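Local coordinates for protein RNA-dependent RNA Polymerase (Bombyx mori cytoplasmic polyhedrosis virus, PDB 6TZ0) that catalyses RNA-templated RNA synthesis, probably making plus strands in transcription and minus strands in genome replication of this double-stranded RNA virus, at residues Tyr870-Leu875 with Pro1015-His1020. Residues are numbered along the deposited sequence; the frame is centred on the assembly and turned at random.
Sequences YKRRLL and PADALH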
loop_
_atom_site.group_PDB
_atom_site.type_symbol
_atom_site.label_atom_id
_atom_site.label_comp_id
_atom_site.label_asym_id
_atom_site.label_seq_id
_atom_site.Cartn_x
_atom_site.Cartn_y
_atom_site.Cartn_z
ATOM N N TYR A 870 -1.548 31.530 -18.675
ATOM C CA TYR A 870 -1.050 31.804 -20.016
ATOM C C TYR A 870 -2.112 31.561 -21.085
ATOM O O TYR A 870 -1.966 32.046 -22.211
ATOM C CB TYR A 870 0.207 30.964 -20.269
ATOM C CG TYR A 870 0.893 31.223 -21.590
ATOM C CD1 TYR A 870 1.513 32.439 -21.842
ATOM C CD2 TYR A 870 0.944 30.243 -22.573
ATOM C CE1 TYR A 870 2.140 32.682 -23.041
ATOM C CE2 TYR A 870 1.579 30.473 -23.777
ATOM C CZ TYR A 870 2.176 31.698 -24.003
ATOM O OH TYR A 870 2.809 31.935 -25.199
ATOM N N LYS A 871 -3.203 30.870 -20.748
ATOM C CA LYS A 871 -4.290 30.669 -21.699
ATOM C C LYS A 871 -5.113 31.934 -21.926
ATOM O O LYS A 871 -5.901 31.987 -22.875
ATOM C CB LYS A 871 -5.192 29.534 -21.220
ATOM C CG LYS A 871 -4.511 28.188 -21.174
ATOM C CD LYS A 871 -4.126 27.733 -22.563
ATOM C CE LYS A 871 -5.352 27.372 -23.364
ATOM N NZ LYS A 871 -4.992 26.856 -24.709
ATOM N N ARG A 872 -4.946 32.957 -21.083
ATOM C CA ARG A 872 -5.675 34.208 -21.256
ATOM C C ARG A 872 -5.136 35.022 -22.429
ATOM O O ARG A 872 -5.848 35.875 -22.968
ATOM C CB ARG A 872 -5.628 35.003 -19.945
ATOM C CG ARG A 872 -6.508 36.235 -19.903
ATOM C CD ARG A 872 -6.572 36.885 -18.550
ATOM N NE ARG A 872 -7.296 38.149 -18.641
ATOM C CZ ARG A 872 -8.617 38.267 -18.565
ATOM N NH1 ARG A 872 -9.179 39.460 -18.665
ATOM N NH2 ARG A 872 -9.377 37.197 -18.380
ATOM N N ARG A 873 -3.918 34.726 -22.883
ATOM C CA ARG A 873 -3.329 35.434 -24.010
ATOM C C ARG A 873 -4.030 35.115 -25.330
ATOM O O ARG A 873 -3.878 35.867 -26.298
ATOM C CB ARG A 873 -1.839 35.089 -24.078
ATOM C CG ARG A 873 -0.989 35.944 -24.995
ATOM C CD ARG A 873 0.461 35.544 -24.910
ATOM N NE ARG A 873 1.278 36.319 -25.832
ATOM C CZ ARG A 873 1.555 35.942 -27.075
ATOM N NH1 ARG A 873 1.087 34.798 -27.544
ATOM N NH2 ARG A 873 2.304 36.708 -27.848
ATOM N N LEU A 874 -4.817 34.037 -25.387
ATOM C CA LEU A 874 -5.569 33.733 -26.601
ATOM C C LEU A 874 -6.673 34.755 -26.847
ATOM O O LEU A 874 -7.011 35.029 -28.006
ATOM C CB LEU A 874 -6.149 32.324 -26.512
ATOM C CG LEU A 874 -6.814 31.758 -27.766
ATOM C CD1 LEU A 874 -5.791 31.603 -28.873
ATOM C CD2 LEU A 874 -7.498 30.443 -27.464
ATOM N N LEU A 875 -7.214 35.347 -25.775
ATOM C CA LEU A 875 -8.205 36.414 -25.900
ATOM C C LEU A 875 -7.641 37.621 -26.630
ATOM O O LEU A 875 -8.360 38.292 -27.377
ATOM C CB LEU A 875 -8.684 36.855 -24.518
ATOM C CG LEU A 875 -9.382 35.882 -23.576
ATOM C CD1 LEU A 875 -9.604 36.560 -22.233
ATOM C CD2 LEU A 875 -10.689 35.410 -24.162
ATOM N N PRO A 1015 -5.393 45.668 -14.844
ATOM C CA PRO A 1015 -4.200 46.409 -15.288
ATOM C C PRO A 1015 -2.979 45.532 -15.509
ATOM O O PRO A 1015 -2.048 45.966 -16.197
ATOM C CB PRO A 1015 -3.960 47.405 -14.149
ATOM C CG PRO A 1015 -5.284 47.580 -13.525
ATOM C CD PRO A 1015 -5.942 46.241 -13.601
ATOM N N ALA A 1016 -2.962 44.317 -14.971
ATOM C CA ALA A 1016 -1.784 43.466 -14.976
ATOM C C ALA A 1016 -1.659 42.596 -16.216
ATOM O O ALA A 1016 -0.579 42.052 -16.456
ATOM C CB ALA A 1016 -1.778 42.575 -13.732
ATOM N N ASP A 1017 -2.713 42.445 -17.019
ATOM C CA ASP A 1017 -2.613 41.606 -18.203
ATOM C C ASP A 1017 -2.178 42.387 -19.441
ATOM O O ASP A 1017 -2.473 41.972 -20.566
ATOM C CB ASP A 1017 -3.921 40.831 -18.439
ATOM C CG ASP A 1017 -5.123 41.710 -18.745
ATOM O OD1 ASP A 1017 -5.027 42.947 -18.801
ATOM O OD2 ASP A 1017 -6.214 41.134 -18.933
ATOM N N ALA A 1018 -1.501 43.521 -19.246
ATOM C CA ALA A 1018 -0.768 44.158 -20.330
ATOM C C ALA A 1018 0.488 43.384 -20.685
ATOM O O ALA A 1018 1.057 43.607 -21.757
ATOM C CB ALA A 1018 -0.403 45.592 -19.952
ATOM N N LEU A 1019 0.921 42.471 -19.811
ATOM C CA LEU A 1019 2.078 41.628 -20.076
ATOM C C LEU A 1019 1.822 40.593 -21.160
ATOM O O LEU A 1019 2.778 39.979 -21.636
ATOM C CB LEU A 1019 2.520 40.916 -18.800
ATOM C CG LEU A 1019 3.089 41.786 -17.682
ATOM C CD1 LEU A 1019 3.419 40.948 -16.467
ATOM C CD2 LEU A 1019 4.315 42.539 -18.163
ATOM N N HIS A 1020 0.571 40.370 -21.558
ATOM C CA HIS A 1020 0.322 39.469 -22.673
ATOM C C HIS A 1020 0.618 40.103 -24.021
ATOM O O HIS A 1020 0.676 39.384 -25.020
ATOM C CB HIS A 1020 -1.128 38.976 -22.678
ATOM C CG HIS A 1020 -1.509 38.186 -21.467
ATOM N ND1 HIS A 1020 -2.181 38.742 -20.403
ATOM C CD2 HIS A 1020 -1.284 36.895 -21.133
ATOM C CE1 HIS A 1020 -2.375 37.824 -19.476
ATOM N NE2 HIS A 1020 -1.838 36.693 -19.892
#
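Two neighbouring arginines on the segment that carries helix 873-878, Arg872 and Arg873, meet the loop that runs into strand 1022-1027. Both touch the His1020 ring, each through its CB, and then run on to different acceptors. Arg872 makes a salt bridge with Asp1017. Its NE lies 3.2 Å from Asp1017 OD2, and the N-H points almost straight at the oxygen (161°). The two flat groups are nearly coplanar, 16° apart, and OD2 accepts on its anti lone pair. Arg872 NH1 adds a weak bond to the same oxygen at 3.4 Å. Tyr876 OH, four residues on from Arg872, also bonds to Asp1017 OD2, so this carboxylate oxygen is gripped from two residues. Leu875 CD1 lies over one face of the Arg872 guanidinium, toward its rim. The contact joins two parts of the C-terminal region of this reovirus-family polymerase, away from the annotated nucleotide and magnesium sites. His1020 fills the middle. Its CD2 is 3.5 Å from Arg873 CB, and its NE2 is 4.2 Å from Arg872 CB. On the ring's other nitrogen, ND1 donates to Asp1017 O at 3.2 Å, a bond within the loop that limits rotation of the imidazole. Arg873 reaches past His1020 with CG anti to its backbone N (chi1 -167°) and the chain extended. This brings NE within 3.2 Å of His1020 O, a weak, bent bond. The stronger polar partner of Arg873 is Tyr1022, whose backbone O accepts from NH2 and whose ring makes a cation-pi contact with the guanidinium. Leu1019, from the same loop, packs on helix 1204-1211.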